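Local coordinates for protein glucose-6-phosphate isomerase (Plasmodium falciparum, PDB 3QKI) that probably catalyses the reversible conversion of alpha-D-glucose 6-phosphate into beta-D-fructose 6-phosphate, the second step of glycolysis, at residues S279-L289 against F295-F305; L479-K489 against L502-R511. One frame throughout, in Å; residues are numbered along the deposited sequence.

Contact 1 of 2, residues S279-L289 against F295-F305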
loop_
_atom_site.group_PDB
_atom_site.type_symbol
_atom_site.label_atom_id
_atom_site.label_comp_id
_atom_site.label_asym_id
_atom_site.label_seq_id
_atom_site.Cartn_x
_atom_site.Cartn_y
_atom_site.Cartn_z
ATOM N N SER A 279 -6.817 -27.687 -22.451
ATOM C CA SER A 279 -6.110 -26.742 -23.323
ATOM C C SER A 279 -6.984 -25.558 -23.739
ATOM O O SER A 279 -6.448 -24.500 -24.080
ATOM C CB SER A 279 -5.521 -27.444 -24.548
ATOM O OG SER A 279 -6.518 -27.764 -25.501
ATOM N N LYS A 280 -8.331 -25.709 -23.706
ATOM C CA LYS A 280 -9.221 -24.598 -24.053
ATOM C C LYS A 280 -9.242 -23.576 -22.904
ATOM O O LYS A 280 -9.502 -22.400 -23.150
ATOM C CB LYS A 280 -10.656 -25.068 -24.303
ATOM C CG LYS A 280 -10.837 -25.998 -25.465
ATOM C CD LYS A 280 -12.260 -26.469 -25.486
ATOM C CE LYS A 280 -12.494 -27.522 -26.533
ATOM N NZ LYS A 280 -13.883 -28.045 -26.450
ATOM N N HIS A 281 -8.943 -24.026 -21.666
ATOM C CA HIS A 281 -8.980 -23.215 -20.439
ATOM C C HIS A 281 -7.622 -22.626 -19.991
ATOM O O HIS A 281 -7.547 -21.969 -18.942
ATOM C CB HIS A 281 -9.614 -24.044 -19.303
ATOM C CG HIS A 281 -11.094 -24.250 -19.493
ATOM N ND1 HIS A 281 -12.022 -23.627 -18.677
ATOM C CD2 HIS A 281 -11.759 -24.993 -20.410
ATOM C CE1 HIS A 281 -13.212 -24.005 -19.125
ATOM N NE2 HIS A 281 -13.103 -24.841 -20.154
ATOM N N MET A 282 -6.554 -22.894 -20.745
ATOM C CA MET A 282 -5.208 -22.448 -20.387
ATOM C C MET A 282 -4.508 -21.689 -21.477
ATOM O O MET A 282 -4.490 -22.108 -22.637
ATOM C CB MET A 282 -4.338 -23.643 -19.983
ATOM C CG MET A 282 -4.942 -24.484 -18.886
ATOM S SD MET A 282 -3.787 -25.695 -18.268
ATOM C CE MET A 282 -3.345 -24.923 -16.769
ATOM N N VAL A 283 -3.936 -20.546 -21.105
ATOM C CA VAL A 283 -3.123 -19.734 -21.992
ATOM C C VAL A 283 -1.794 -19.355 -21.329
ATOM O O VAL A 283 -1.698 -19.315 -20.088
ATOM C CB VAL A 283 -3.831 -18.601 -22.791
ATOM C CG1 VAL A 283 -5.337 -18.732 -22.776
ATOM C CG2 VAL A 283 -3.401 -17.220 -22.369
ATOM N N ALA A 284 -0.748 -19.150 -22.140
ATOM C CA ALA A 284 0.524 -18.733 -21.574
ATOM C C ALA A 284 1.034 -17.483 -22.227
ATOM O O ALA A 284 0.831 -17.270 -23.416
ATOM C CB ALA A 284 1.557 -19.844 -21.709
ATOM N N VAL A 285 1.717 -16.647 -21.447
ATOM C CA VAL A 285 2.402 -15.476 -21.967
ATOM C C VAL A 285 3.828 -15.819 -21.603
ATOM O O VAL A 285 4.187 -15.802 -20.417
ATOM C CB VAL A 285 1.919 -14.122 -21.401
ATOM C CG1 VAL A 285 2.803 -12.992 -21.904
ATOM C CG2 VAL A 285 0.456 -13.862 -21.784
ATOM N N SER A 286 4.594 -16.297 -22.613
ATOM C CA SER A 286 5.940 -16.837 -22.419
ATOM C C SER A 286 6.665 -17.013 -23.764
ATOM O O SER A 286 6.039 -16.949 -24.825
ATOM C CB SER A 286 5.826 -18.232 -21.800
ATOM O OG SER A 286 7.080 -18.816 -21.489
ATOM N N THR A 287 7.974 -17.349 -23.710
ATOM C CA THR A 287 8.722 -17.666 -24.949
ATOM C C THR A 287 9.253 -19.070 -24.874
ATOM O O THR A 287 9.824 -19.574 -25.851
ATOM C CB THR A 287 9.831 -16.670 -25.198
ATOM O OG1 THR A 287 10.649 -16.615 -24.028
ATOM C CG2 THR A 287 9.283 -15.310 -25.525
ATOM N N ASN A 288 9.084 -19.711 -23.716
ATOM C CA ASN A 288 9.582 -21.067 -23.601
ATOM C C ASN A 288 8.538 -22.020 -24.168
ATOM O O ASN A 288 7.707 -22.562 -23.429
ATOM C CB ASN A 288 9.951 -21.397 -22.177
ATOM C CG ASN A 288 10.745 -22.675 -22.074
ATOM O OD1 ASN A 288 10.587 -23.616 -22.875
ATOM N ND2 ASN A 288 11.609 -22.732 -21.086
ATOM N N LEU A 289 8.585 -22.227 -25.487
ATOM C CA LEU A 289 7.626 -23.069 -26.183
ATOM C C LEU A 289 7.715 -24.535 -25.811
ATOM O O LEU A 289 6.696 -25.224 -25.815
ATOM C CB LEU A 289 7.649 -22.826 -27.699
ATOM C CG LEU A 289 7.360 -21.386 -28.158
ATOM C CD1 LEU A 289 7.590 -21.225 -29.621
ATOM C CD2 LEU A 289 5.944 -20.967 -27.824
ATOM N N PHE A 295 3.477 -28.377 -20.451
ATOM C CA PHE A 295 2.417 -28.001 -19.523
ATOM C C PHE A 295 1.036 -28.369 -20.085
ATOM O O PHE A 295 0.063 -28.446 -19.333
ATOM C CB PHE A 295 2.507 -26.491 -19.191
ATOM C CG PHE A 295 1.862 -26.131 -17.872
ATOM C CD1 PHE A 295 2.564 -26.255 -16.681
ATOM C CD2 PHE A 295 0.540 -25.706 -17.822
ATOM C CE1 PHE A 295 1.955 -25.950 -15.455
ATOM C CE2 PHE A 295 -0.077 -25.442 -16.596
ATOM C CZ PHE A 295 0.640 -25.551 -15.425
ATOM N N GLY A 296 0.958 -28.601 -21.394
ATOM C CA GLY A 296 -0.297 -28.953 -22.040
ATOM C C GLY A 296 -1.020 -27.757 -22.621
ATOM O O GLY A 296 -2.218 -27.834 -22.888
ATOM N N ILE A 297 -0.292 -26.655 -22.865
ATOM C CA ILE A 297 -0.845 -25.464 -23.480
ATOM C C ILE A 297 -0.691 -25.584 -25.002
ATOM O O ILE A 297 0.384 -25.916 -25.489
ATOM C CB ILE A 297 -0.208 -24.186 -22.884
ATOM C CG1 ILE A 297 -0.614 -24.057 -21.386
ATOM C CG2 ILE A 297 -0.626 -22.922 -23.663
ATOM C CD1 ILE A 297 0.279 -23.226 -20.588
ATOM N N SER A 298 -1.778 -25.361 -25.737
ATOM C CA SER A 298 -1.771 -25.407 -27.194
ATOM C C SER A 298 -0.920 -24.255 -27.773
ATOM O O SER A 298 -0.764 -23.224 -27.133
ATOM C CB SER A 298 -3.206 -25.384 -27.706
ATOM O OG SER A 298 -3.335 -24.761 -28.974
ATOM N N ARG A 299 -0.348 -24.443 -28.969
ATOM C CA ARG A 299 0.494 -23.430 -29.628
ATOM C C ARG A 299 -0.185 -22.152 -29.965
ATOM O O ARG A 299 0.460 -21.098 -29.975
ATOM C CB ARG A 299 1.205 -24.002 -30.868
ATOM C CG ARG A 299 2.245 -25.058 -30.507
ATOM C CD ARG A 299 3.259 -24.500 -29.518
ATOM N NE ARG A 299 4.620 -24.594 -30.015
ATOM C CZ ARG A 299 5.195 -23.721 -30.831
ATOM N NH1 ARG A 299 4.529 -22.647 -31.245
ATOM N NH2 ARG A 299 6.433 -23.914 -31.246
ATOM N N ASP A 300 -1.486 -22.218 -30.240
ATOM C CA ASP A 300 -2.262 -21.020 -30.532
ATOM C C ASP A 300 -2.510 -20.223 -29.267
ATOM O O ASP A 300 -2.982 -19.088 -29.347
ATOM C CB ASP A 300 -3.610 -21.409 -31.136
ATOM C CG ASP A 300 -3.530 -21.965 -32.541
ATOM O OD1 ASP A 300 -4.561 -22.505 -33.024
ATOM O OD2 ASP A 300 -2.439 -21.857 -33.168
ATOM N N ASN A 301 -2.235 -20.839 -28.096
ATOM C CA ASN A 301 -2.522 -20.236 -26.794
ATOM C C ASN A 301 -1.275 -19.673 -26.071
ATOM O O ASN A 301 -1.331 -19.344 -24.877
ATOM C CB ASN A 301 -3.333 -21.233 -25.934
ATOM C CG ASN A 301 -4.799 -21.315 -26.327
ATOM O OD1 ASN A 301 -5.199 -20.990 -27.448
ATOM N ND2 ASN A 301 -5.648 -21.609 -25.370
ATOM N N VAL A 302 -0.185 -19.507 -26.818
ATOM C CA VAL A 302 1.064 -18.958 -26.292
ATOM C C VAL A 302 1.332 -17.634 -26.969
ATOM O O VAL A 302 1.437 -17.558 -28.202
ATOM C CB VAL A 302 2.283 -19.906 -26.366
ATOM C CG1 VAL A 302 3.488 -19.285 -25.665
ATOM C CG2 VAL A 302 1.962 -21.262 -25.757
ATOM N N PHE A 303 1.408 -16.578 -26.153
ATOM C CA PHE A 303 1.604 -15.208 -26.614
ATOM C C PHE A 303 3.010 -14.756 -26.216
ATOM O O PHE A 303 3.403 -14.843 -25.058
ATOM C CB PHE A 303 0.504 -14.309 -26.045
ATOM C CG PHE A 303 -0.879 -14.704 -26.534
ATOM C CD1 PHE A 303 -1.567 -15.769 -25.956
ATOM C CD2 PHE A 303 -1.460 -14.056 -27.611
ATOM C CE1 PHE A 303 -2.834 -16.126 -26.409
ATOM C CE2 PHE A 303 -2.725 -14.433 -28.073
ATOM C CZ PHE A 303 -3.400 -15.464 -27.473
ATOM N N GLU A 304 3.788 -14.363 -27.195
ATOM C CA GLU A 304 5.171 -14.013 -26.958
ATOM C C GLU A 304 5.429 -12.552 -26.577
ATOM O O GLU A 304 4.622 -11.655 -26.823
ATOM C CB GLU A 304 6.059 -14.509 -28.140
ATOM C CG GLU A 304 6.408 -13.482 -29.198
ATOM C CD GLU A 304 6.965 -13.995 -30.516
ATOM O OE1 GLU A 304 8.165 -13.763 -30.787
ATOM O OE2 GLU A 304 6.172 -14.539 -31.320
ATOM N N PHE A 305 6.561 -12.358 -25.921
ATOM C CA PHE A 305 7.165 -11.080 -25.575
ATOM C C PHE A 305 8.682 -11.244 -25.664
ATOM O O PHE A 305 9.141 -12.348 -25.949
ATOM C CB PHE A 305 6.592 -10.429 -24.310
ATOM C CG PHE A 305 6.921 -11.028 -22.968
ATOM C CD1 PHE A 305 6.387 -12.254 -22.588
ATOM C CD2 PHE A 305 7.622 -10.295 -22.021
ATOM C CE1 PHE A 305 6.621 -12.769 -21.318
ATOM C CE2 PHE A 305 7.852 -10.808 -20.747
ATOM C CZ PHE A 305 7.352 -12.045 -20.402
HETATM O O HOH W 1 -3.805 -24.175 -24.263
HETATM O O HOH W 2 -8.849 -20.794 -25.317
#
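Ala284 and Val285 run parallel to Val302 and Phe303 at the edge of a five-stranded parallel sheet, in a beta-alpha-beta unit whose strands are connected by helix 289-295. Three backbone bonds join them, beginning with Ala284 N to Asn301 O at 2.8 Å. Just before the strand, Asn301 extends this pattern with its side chain: ND2 donates to Met282 O at 3.0 Å, nearly straight (171°) and in the plane of its own amide, although it arrives from above the Met282 carbonyl plane. A water donates to Met282 O and Ser279 O and accepts from Ser298 N, so Met282 O accepts two bonds. On the Ala284 face, the single methyl of Ala284 lets Ile297 CD1 come to 3.8 Å from its CB. Met282, bent at its last torsion (chi3 104°), brings CE to the edge of the Phe295 ring in a Met-aromatic contact, SD standing 5.3 Å from the ring centroid. Leu289 lies across Arg299, its CB and CD1 over one face of the guanidinium and CD1 3.3 Å from NH2. The amide suits position 301: the backbone N of Asn301 is spent on Ser298 O, and ND2 supplies the N-H for the strand carbonyl of Met282.

Contact 2 of 2, residues L479-K489 against L502-R511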
loop_
_atom_site.group_PDB
_atom_site.type_symbol
_atom_site.label_atom_id
_atom_site.label_comp_id
_atom_site.label_asym_id
_atom_site.label_seq_id
_atom_site.Cartn_x
_atom_site.Cartn_y
_atom_site.Cartn_z
ATOM N N LEU A 479 -0.032 22.232 2.376
ATOM C CA LEU A 479 1.349 21.749 2.451
ATOM C C LEU A 479 2.334 22.862 2.098
ATOM O O LEU A 479 3.319 23.048 2.803
ATOM C CB LEU A 479 1.553 20.515 1.556
ATOM C CG LEU A 479 0.968 19.187 2.118
ATOM C CD1 LEU A 479 0.985 18.091 1.052
ATOM C CD2 LEU A 479 1.711 18.739 3.366
ATOM N N ALA A 480 2.031 23.630 1.049
ATOM C CA ALA A 480 2.890 24.720 0.585
ATOM C C ALA A 480 2.935 25.896 1.573
ATOM O O ALA A 480 4.022 26.283 1.982
ATOM C CB ALA A 480 2.444 25.192 -0.797
ATOM N N ILE A 481 1.765 26.418 1.987
ATOM C CA ILE A 481 1.631 27.627 2.821
ATOM C C ILE A 481 1.738 27.471 4.337
ATOM O O ILE A 481 2.218 28.378 5.014
ATOM C CB ILE A 481 0.414 28.513 2.359
ATOM C CG1 ILE A 481 -0.932 27.955 2.876
ATOM C CG2 ILE A 481 0.408 28.701 0.810
ATOM C CD1 ILE A 481 -2.134 28.913 2.824
ATOM N N GLY A 482 1.263 26.351 4.869
ATOM C CA GLY A 482 1.286 26.127 6.303
ATOM C C GLY A 482 0.443 27.145 7.059
ATOM O O GLY A 482 -0.480 27.745 6.497
ATOM N N LYS A 483 0.731 27.318 8.337
ATOM C CA LYS A 483 0.024 28.233 9.220
ATOM C C LYS A 483 0.989 28.601 10.348
ATOM O O LYS A 483 1.355 27.752 11.156
ATOM C CB LYS A 483 -1.242 27.570 9.761
ATOM C CG LYS A 483 -2.013 28.467 10.732
ATOM C CD LYS A 483 -3.280 27.808 11.207
ATOM C CE LYS A 483 -4.468 28.478 10.593
ATOM N NZ LYS A 483 -4.744 29.795 11.219
ATOM N N THR A 484 1.410 29.871 10.383
ATOM C CA THR A 484 2.405 30.363 11.340
ATOM C C THR A 484 1.903 30.414 12.768
ATOM O O THR A 484 0.694 30.417 13.006
ATOM C CB THR A 484 2.895 31.756 10.936
ATOM O OG1 THR A 484 1.862 32.703 11.190
ATOM C CG2 THR A 484 3.349 31.848 9.459
ATOM N N TYR A 485 2.833 30.514 13.712
ATOM C CA TYR A 485 2.500 30.661 15.129
ATOM C C TYR A 485 1.601 31.871 15.345
ATOM O O TYR A 485 0.658 31.785 16.128
ATOM C CB TYR A 485 3.772 30.777 15.974
ATOM C CG TYR A 485 3.487 30.884 17.450
ATOM C CD1 TYR A 485 3.196 29.751 18.207
ATOM C CD2 TYR A 485 3.475 32.123 18.092
ATOM C CE1 TYR A 485 2.914 29.843 19.570
ATOM C CE2 TYR A 485 3.185 32.230 19.459
ATOM C CZ TYR A 485 2.931 31.083 20.197
ATOM O OH TYR A 485 2.656 31.177 21.543
ATOM N N GLU A 486 1.873 32.995 14.647
ATOM C CA GLU A 486 1.018 34.178 14.801
ATOM C C GLU A 486 -0.407 33.989 14.274
ATOM O O GLU A 486 -1.333 34.561 14.860
ATOM C CB GLU A 486 1.677 35.459 14.274
ATOM C CG GLU A 486 2.780 36.000 15.194
ATOM C CD GLU A 486 2.381 36.333 16.626
ATOM O OE1 GLU A 486 1.310 36.942 16.829
ATOM O OE2 GLU A 486 3.139 35.974 17.553
ATOM N N GLN A 487 -0.600 33.171 13.195
ATOM C CA GLN A 487 -1.947 32.883 12.661
ATOM C C GLN A 487 -2.706 31.997 13.672
ATOM O O GLN A 487 -3.902 32.199 13.895
ATOM C CB GLN A 487 -1.894 32.166 11.303
ATOM C CG GLN A 487 -1.384 33.011 10.156
ATOM C CD GLN A 487 -1.123 32.159 8.941
ATOM O OE1 GLN A 487 -0.013 31.673 8.721
ATOM N NE2 GLN A 487 -2.167 31.912 8.161
ATOM N N VAL A 488 -1.994 31.038 14.284
ATOM C CA VAL A 488 -2.503 30.140 15.330
ATOM C C VAL A 488 -2.925 30.990 16.558
ATOM O O VAL A 488 -4.017 30.797 17.094
ATOM C CB VAL A 488 -1.430 29.068 15.700
ATOM C CG1 VAL A 488 -1.780 28.334 16.999
ATOM C CG2 VAL A 488 -1.220 28.078 14.547
ATOM N N LYS A 489 -2.064 31.949 16.963
ATOM C CA LYS A 489 -2.297 32.840 18.098
ATOM C C LYS A 489 -3.526 33.734 17.847
ATOM O O LYS A 489 -4.330 33.937 18.769
ATOM C CB LYS A 489 -1.040 33.675 18.372
ATOM C CG LYS A 489 -1.035 34.380 19.708
ATOM C CD LYS A 489 0.258 35.156 19.930
ATOM C CE LYS A 489 0.185 35.944 21.220
ATOM N NZ LYS A 489 1.311 36.900 21.367
ATOM N N LEU A 502 -0.135 26.159 21.941
ATOM C CA LEU A 502 -0.245 26.662 20.560
ATOM C C LEU A 502 0.774 26.142 19.533
ATOM O O LEU A 502 0.452 26.038 18.342
ATOM C CB LEU A 502 -0.382 28.195 20.518
ATOM C CG LEU A 502 -1.605 28.808 21.240
ATOM C CD1 LEU A 502 -1.660 30.305 21.003
ATOM C CD2 LEU A 502 -2.941 28.146 20.789
ATOM N N THR A 503 1.973 25.784 19.991
ATOM C CA THR A 503 3.059 25.236 19.165
ATOM C C THR A 503 2.609 23.959 18.426
ATOM O O THR A 503 2.978 23.760 17.275
ATOM C CB THR A 503 4.302 24.975 20.030
ATOM O OG1 THR A 503 3.924 24.277 21.218
ATOM C CG2 THR A 503 5.049 26.243 20.375
ATOM N N HIS A 504 1.769 23.127 19.089
ATOM C CA HIS A 504 1.194 21.886 18.551
ATOM C C HIS A 504 0.314 22.118 17.313
ATOM O O HIS A 504 0.079 21.195 16.550
ATOM C CB HIS A 504 0.382 21.184 19.660
ATOM C CG HIS A 504 1.234 20.732 20.799
ATOM N ND1 HIS A 504 1.839 19.492 20.795
ATOM C CD2 HIS A 504 1.566 21.375 21.946
ATOM C CE1 HIS A 504 2.529 19.426 21.929
ATOM N NE2 HIS A 504 2.390 20.532 22.650
ATOM N N LYS A 505 -0.162 23.349 17.115
ATOM C CA LYS A 505 -1.063 23.695 16.024
ATOM C C LYS A 505 -0.388 24.417 14.839
ATOM O O LYS A 505 -1.065 24.762 13.859
ATOM C CB LYS A 505 -2.225 24.524 16.574
ATOM C CG LYS A 505 -3.163 23.724 17.466
ATOM C CD LYS A 505 -4.403 24.560 17.745
ATOM C CE LYS A 505 -5.368 23.851 18.640
ATOM N NZ LYS A 505 -6.537 24.705 18.972
ATOM N N VAL A 506 0.938 24.610 14.914
ATOM C CA VAL A 506 1.701 25.288 13.859
ATOM C C VAL A 506 1.940 24.334 12.689
ATOM O O VAL A 506 2.238 23.160 12.901
ATOM C CB VAL A 506 3.026 25.889 14.442
ATOM C CG1 VAL A 506 4.009 26.342 13.350
ATOM C CG2 VAL A 506 2.720 27.038 15.412
ATOM N N PHE A 507 1.819 24.849 11.464
ATOM C CA PHE A 507 2.117 24.103 10.240
ATOM C C PHE A 507 3.239 24.858 9.557
ATOM O O PHE A 507 3.003 25.940 9.047
ATOM C CB PHE A 507 0.900 24.020 9.309
ATOM C CG PHE A 507 -0.223 23.152 9.800
ATOM C CD1 PHE A 507 -0.480 21.923 9.204
ATOM C CD2 PHE A 507 -1.063 23.583 10.834
ATOM C CE1 PHE A 507 -1.545 21.134 9.641
ATOM C CE2 PHE A 507 -2.106 22.776 11.289
ATOM C CZ PHE A 507 -2.358 21.566 10.679
ATOM N N ASN A 508 4.461 24.321 9.585
ATOM C CA ASN A 508 5.619 24.983 8.991
ATOM C C ASN A 508 5.558 25.247 7.493
ATOM O O ASN A 508 6.187 26.200 7.030
ATOM C CB ASN A 508 6.937 24.347 9.437
ATOM C CG ASN A 508 7.129 24.352 10.937
ATOM O OD1 ASN A 508 6.819 25.318 11.639
ATOM N ND2 ASN A 508 7.645 23.263 11.466
ATOM N N GLY A 509 4.742 24.491 6.754
ATOM C CA GLY A 509 4.602 24.714 5.320
ATOM C C GLY A 509 5.882 24.385 4.569
ATOM O O GLY A 509 6.747 23.675 5.103
ATOM N N ASN A 510 6.022 24.903 3.334
ATOM C CA ASN A 510 7.167 24.628 2.440
ATOM C C ASN A 510 7.308 23.128 2.133
ATOM O O ASN A 510 8.412 22.659 1.859
ATOM C CB ASN A 510 8.473 25.206 3.002
ATOM C CG ASN A 510 8.498 26.703 2.992
ATOM O OD1 ASN A 510 7.943 27.348 2.107
ATOM N ND2 ASN A 510 9.186 27.280 3.949
ATOM N N ARG A 511 6.174 22.382 2.207
ATOM C CA ARG A 511 6.105 20.955 1.937
ATOM C C ARG A 511 5.696 20.827 0.479
ATOM O O ARG A 511 4.654 21.348 0.082
ATOM C CB ARG A 511 5.184 20.244 2.941
ATOM C CG ARG A 511 5.915 20.125 4.290
ATOM C CD ARG A 511 5.018 19.953 5.480
ATOM N NE ARG A 511 5.814 20.026 6.713
ATOM C CZ ARG A 511 6.257 18.978 7.391
ATOM N NH1 ARG A 511 7.011 19.148 8.467
ATOM N NH2 ARG A 511 5.969 17.745 6.985
HETATM O O HOH W 3 5.484 28.696 2.421
#
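Tyr485 and Val488 pack against Leu502 and Val506 where helix 485-495 opens with a capping box, formed by Thr484 and Gln487. Just ahead of it, the returning segment pairs with the approach to the helix through a single antiparallel bridge, the hydrogen-bonded pair Lys483 and Phe507. Tyr485 CG lies anti to the backbone N (chi1 -178°), which swings the ring toward Leu502: the two side chains cross at about a right angle, with CE1 3.8 Å from Leu502 CB. Val506 CG2 meets the same ring at its edge and also touches Tyr485 CA at 3.6 Å. Val488 and Leu502 slide past each other in opposite directions; the branched valine suits its place because its two methyls meet different partners, CG1 going to Leu502 and CG2 to Lys505 O at 3.4 Å. The Phe507 ring turns away to the second subunit, where it packs on Gly553. Gly482 and Gly509 let the backbones approach to 3.7 Å between their CA atoms, and their positive phi also suits glycine. Farther along, Leu479 lies across Arg511, CD2 against the arginine's CB, while the guanidinium reaches carbonyls of Ile435 and Gly438. A water joins Ala480 O to Asn510 OD1, which also accepts from Leu44 N, and Asn510 N donates to that same Ala480 oxygen at 2.8 Å, from above its carbonyl plane.

In the fold
Contacts 1 and 2 lie on opposite sides of the chain's centre, their own centres 59 Å apart and their nearest atoms about 37 Å apart, so neither touches the other. Each belongs to a different sheet region: contact 1 forms the edge of the five-stranded parallel sheet, whereas contact 2 leads into strand 513-518 of the six-stranded mixed sheet. Contact 1 is the one close to the substrate site: Thr287 OG1 is hydrogen-bonded to Lys250 NZ, and the side chain of Phe305 lies about 5 Å from that of Ser177, both residues that bind fructose 6-phosphate in this protein, although none is bound to this chain here. Contact 2 lies away from the site and instead faces the second subunit, where Lys505 makes a cation-pi contact with Trp552.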